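Local coordinates for monalysin (Pseudomonas entomophila, PDB 4MKQ), which forms pores in host cell membranes as a beta-barrel toxin, damaging the Drosophila intestine and lysing cells, at residues 19-24 / 117-122. Residues are numbered along the deposited sequence; the frame is centred on the assembly and turned at random.
Sequences YLLDYS and QRKRVI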
ATOM      1  N   TYR A  19      -4.450 -13.242 -19.679  1.00 25.28           N
ATOM      2  CA  TYR A  19      -5.386 -14.359 -19.633  1.00 25.02           C
ATOM      3  C   TYR A  19      -6.331 -14.271 -18.428  1.00 29.12           C
ATOM      4  O   TYR A  19      -7.542 -14.435 -18.594  1.00 28.74           O
ATOM      5  CB  TYR A  19      -4.639 -15.716 -19.665  1.00 26.08           C
ATOM      6  CG  TYR A  19      -5.542 -16.911 -19.437  1.00 27.50           C
ATOM      7  CD1 TYR A  19      -6.410 -17.355 -20.430  1.00 29.31           C
ATOM      8  CD2 TYR A  19      -5.553 -17.577 -18.214  1.00 28.30           C
ATOM      9  CE1 TYR A  19      -7.271 -18.430 -20.211  1.00 29.89           C
ATOM     10  CE2 TYR A  19      -6.415 -18.647 -17.981  1.00 29.23           C
ATOM     11  CZ  TYR A  19      -7.276 -19.068 -18.982  1.00 36.57           C
ATOM     12  OH  TYR A  19      -8.124 -20.125 -18.766  1.00 38.12           O
ATOM     13  N   LEU A  20      -5.776 -14.046 -17.221  1.00 25.92           N
ATOM     14  CA  LEU A  20      -6.531 -13.998 -15.968  1.00 25.73           C
ATOM     15  C   LEU A  20      -7.361 -12.738 -15.784  1.00 31.54           C
ATOM     16  O   LEU A  20      -8.568 -12.842 -15.553  1.00 30.79           O
ATOM     17  CB  LEU A  20      -5.612 -14.221 -14.747  1.00 25.47           C
ATOM     18  CG  LEU A  20      -4.888 -15.569 -14.646  1.00 29.49           C
ATOM     19  CD1 LEU A  20      -3.946 -15.584 -13.475  1.00 29.45           C
ATOM     20  CD2 LEU A  20      -5.864 -16.724 -14.534  1.00 31.06           C
ATOM     21  N   LEU A  21      -6.716 -11.554 -15.856  1.00 30.26           N
ATOM     22  CA  LEU A  21      -7.369 -10.254 -15.671  1.00 31.15           C
ATOM     23  C   LEU A  21      -8.115  -9.813 -16.933  1.00 38.25           C
ATOM     24  O   LEU A  21      -7.859  -8.737 -17.482  1.00 38.50           O
ATOM     25  CB  LEU A  21      -6.377  -9.172 -15.191  1.00 31.13           C
ATOM     26  CG  LEU A  21      -5.574  -9.462 -13.922  1.00 35.34           C
ATOM     27  CD1 LEU A  21      -4.318  -8.628 -13.883  1.00 35.46           C
ATOM     28  CD2 LEU A  21      -6.392  -9.230 -12.667  1.00 36.79           C
ATOM     29  N   ASP A  22      -9.032 -10.670 -17.391  1.00 36.95           N
ATOM     30  CA  ASP A  22      -9.889 -10.443 -18.550  1.00 37.78           C
ATOM     31  C   ASP A  22     -11.212  -9.925 -17.991  1.00 44.36           C
ATOM     32  O   ASP A  22     -11.872 -10.640 -17.239  1.00 44.14           O
ATOM     33  CB  ASP A  22     -10.095 -11.769 -19.326  1.00 39.54           C
ATOM     34  CG  ASP A  22     -10.756 -11.649 -20.694  1.00 50.49           C
ATOM     35  OD1 ASP A  22     -11.590 -10.734 -20.878  1.00 51.22           O
ATOM     36  OD2 ASP A  22     -10.450 -12.481 -21.575  1.00 55.88           O
ATOM     37  N   TYR A  23     -11.578  -8.669 -18.313  1.00 42.77           N
ATOM     38  CA  TYR A  23     -12.820  -8.071 -17.810  1.00 43.50           C
ATOM     39  C   TYR A  23     -14.089  -8.761 -18.332  1.00 47.77           C
ATOM     40  O   TYR A  23     -15.068  -8.855 -17.589  1.00 47.73           O
ATOM     41  CB  TYR A  23     -12.865  -6.551 -18.066  1.00 45.58           C
ATOM     42  CG  TYR A  23     -13.168  -6.150 -19.494  1.00 48.94           C
ATOM     43  CD1 TYR A  23     -12.145  -5.958 -20.418  1.00 51.35           C
ATOM     44  CD2 TYR A  23     -14.477  -5.912 -19.910  1.00 50.06           C
ATOM     45  CE1 TYR A  23     -12.420  -5.580 -21.731  1.00 53.17           C
ATOM     46  CE2 TYR A  23     -14.766  -5.558 -21.223  1.00 51.17           C
ATOM     47  CZ  TYR A  23     -13.734  -5.386 -22.129  1.00 60.51           C
ATOM     48  OH  TYR A  23     -14.024  -5.010 -23.415  1.00 62.85           O
ATOM     49  N   SER A  24     -14.077  -9.200 -19.614  1.00 44.14           N
ATOM     50  CA  SER A  24     -15.222  -9.835 -20.270  1.00 43.79           C
ATOM     51  C   SER A  24     -15.522 -11.217 -19.718  1.00 47.28           C
ATOM     52  O   SER A  24     -16.689 -11.597 -19.629  1.00 47.60           O
ATOM     53  CB  SER A  24     -15.044  -9.875 -21.784  1.00 47.81           C
ATOM     54  OG  SER A  24     -13.964 -10.696 -22.194  1.00 59.56           O
ATOM     55  N   GLN A 117       0.300  -9.826  -6.871  1.00 37.45           N
ATOM     56  CA  GLN A 117       0.745  -8.859  -7.879  1.00 37.96           C
ATOM     57  C   GLN A 117      -0.036  -7.539  -7.729  1.00 43.22           C
ATOM     58  O   GLN A 117      -1.078  -7.516  -7.069  1.00 42.79           O
ATOM     59  CB  GLN A 117       0.617  -9.437  -9.305  1.00 39.32           C
ATOM     60  CG  GLN A 117       1.289 -10.797  -9.540  1.00 52.57           C
ATOM     61  CD  GLN A 117       2.797 -10.747  -9.551  1.00 70.88           C
ATOM     62  OE1 GLN A 117       3.453 -10.778  -8.505  1.00 65.13           O
ATOM     63  NE2 GLN A 117       3.380 -10.720 -10.739  1.00 65.11           N
ATOM     64  N   ARG A 118       0.475  -6.440  -8.314  1.00 40.81           N
ATOM     65  CA  ARG A 118      -0.172  -5.132  -8.200  1.00 41.24           C
ATOM     66  C   ARG A 118      -1.378  -4.945  -9.122  1.00 44.37           C
ATOM     67  O   ARG A 118      -2.386  -4.399  -8.667  1.00 44.38           O
ATOM     68  CB  ARG A 118       0.832  -3.979  -8.373  1.00 43.88           C
ATOM     69  CG  ARG A 118       1.264  -3.390  -7.039  1.00 59.96           C
ATOM     70  CD  ARG A 118       1.835  -1.992  -7.168  1.00 77.85           C
ATOM     71  NE  ARG A 118       1.742  -1.256  -5.904  1.00 93.37           N
ATOM     72  CZ  ARG A 118       2.677  -1.249  -4.957  1.00111.11           C
ATOM     73  NH1 ARG A 118       3.800  -1.938  -5.117  1.00 99.92           N
ATOM     74  NH2 ARG A 118       2.496  -0.552  -3.843  1.00 99.23           N
ATOM     75  N   LYS A 119      -1.274  -5.374 -10.403  1.00 39.47           N
ATOM     76  CA  LYS A 119      -2.325  -5.224 -11.419  1.00 38.58           C
ATOM     77  C   LYS A 119      -3.685  -5.770 -10.976  1.00 40.97           C
ATOM     78  O   LYS A 119      -3.777  -6.885 -10.459  1.00 40.44           O
ATOM     79  CB  LYS A 119      -1.888  -5.840 -12.756  1.00 41.19           C
ATOM     80  CG  LYS A 119      -2.514  -5.194 -13.982  1.00 55.22           C
ATOM     81  CD  LYS A 119      -1.688  -5.507 -15.246  1.00 66.69           C
ATOM     82  CE  LYS A 119      -2.432  -5.031 -16.484  1.00 78.76           C
ATOM     83  NZ  LYS A 119      -2.720  -3.559 -16.516  1.00 88.86           N
ATOM     84  N   ARG A 120      -4.729  -4.950 -11.160  1.00 36.76           N
ATOM     85  CA  ARG A 120      -6.115  -5.249 -10.784  1.00 36.05           C
ATOM     86  C   ARG A 120      -7.086  -4.979 -11.932  1.00 38.99           C
ATOM     87  O   ARG A 120      -6.802  -4.146 -12.795  1.00 38.71           O
ATOM     88  CB  ARG A 120      -6.540  -4.449  -9.536  1.00 36.24           C
ATOM     89  CG  ARG A 120      -5.781  -4.817  -8.259  1.00 48.16           C
ATOM     90  CD  ARG A 120      -6.339  -4.139  -7.022  1.00 61.25           C
ATOM     91  NE  ARG A 120      -5.893  -2.750  -6.891  1.00 73.46           N
ATOM     92  CZ  ARG A 120      -6.113  -1.982  -5.829  1.00 90.08           C
ATOM     93  NH1 ARG A 120      -6.763  -2.462  -4.774  1.00 78.55           N
ATOM     94  NH2 ARG A 120      -5.678  -0.732  -5.807  1.00 78.16           N
ATOM     95  N   VAL A 121      -8.231  -5.688 -11.940  1.00 34.76           N
ATOM     96  CA  VAL A 121      -9.265  -5.525 -12.961  1.00 34.36           C
ATOM     97  C   VAL A 121     -10.649  -5.384 -12.308  1.00 38.85           C
ATOM     98  O   VAL A 121     -10.962  -6.098 -11.353  1.00 38.03           O
ATOM     99  CB  VAL A 121      -9.204  -6.611 -14.088  1.00 38.00           C
ATOM    100  CG1 VAL A 121      -9.745  -7.970 -13.638  1.00 37.57           C
ATOM    101  CG2 VAL A 121      -9.909  -6.142 -15.359  1.00 37.76           C
ATOM    102  N   ILE A 122     -11.448  -4.434 -12.805  1.00 36.54           N
ATOM    103  CA  ILE A 122     -12.815  -4.206 -12.340  1.00 36.93           C
ATOM    104  C   ILE A 122     -13.776  -4.946 -13.282  1.00 43.21           C
ATOM    105  O   ILE A 122     -13.795  -4.698 -14.485  1.00 42.89           O
ATOM    106  CB  ILE A 122     -13.131  -2.706 -12.100  1.00 39.87           C
ATOM    107  CG1 ILE A 122     -14.528  -2.510 -11.476  1.00 40.20           C
ATOM    108  CG2 ILE A 122     -12.925  -1.849 -13.353  1.00 40.70           C
ATOM    109  CD1 ILE A 122     -14.509  -1.750 -10.184  1.00 46.74           C
TER
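On the long, twisted beta-sheet of this aerolysin-like pore-forming toxin, here without its membrane-spanning segment, the chain leaving helix 13-20 packs on strand 106-124 through Leu-21, the centre of an inverse gamma turn, and Val-121. The turn is defined by Leu-21 at phi/psi -79/56° and by the bond from Asp-22 N to Leu-20 O, 2.9 Å. Leu-21 is also the first residue to leave helical geometry, and its CB points at the strand. A chi1 of -55° sets CG anti to the carbonyl carbon; from there CD2 lies 3.7 Å from CG1 of Val-121, while CD1 rests 3.9 Å from CB of Lys-119. The Leu-21 and Val-121 side chains run antiparallel past one another. Leu-21 also touches Leu-59 and Val-76, which joins it to strands 46-65 and 71-84; Val-121, backbone-bonded to Tyr-74, packs on Ser-66 of a second subunit. All the contacts between 19-24 and 117-122 are apolar or van der Waals, and they bury a modest 260 Å² in total. Beyond the turn, OG of Ser-24 donates to OD1 of Asp-22 (2.7 Å) on the syn side. The ring of Tyr-23 turns off from the strand, and the residue touches with its CB, 4.0 Å from CG2 of Val-121.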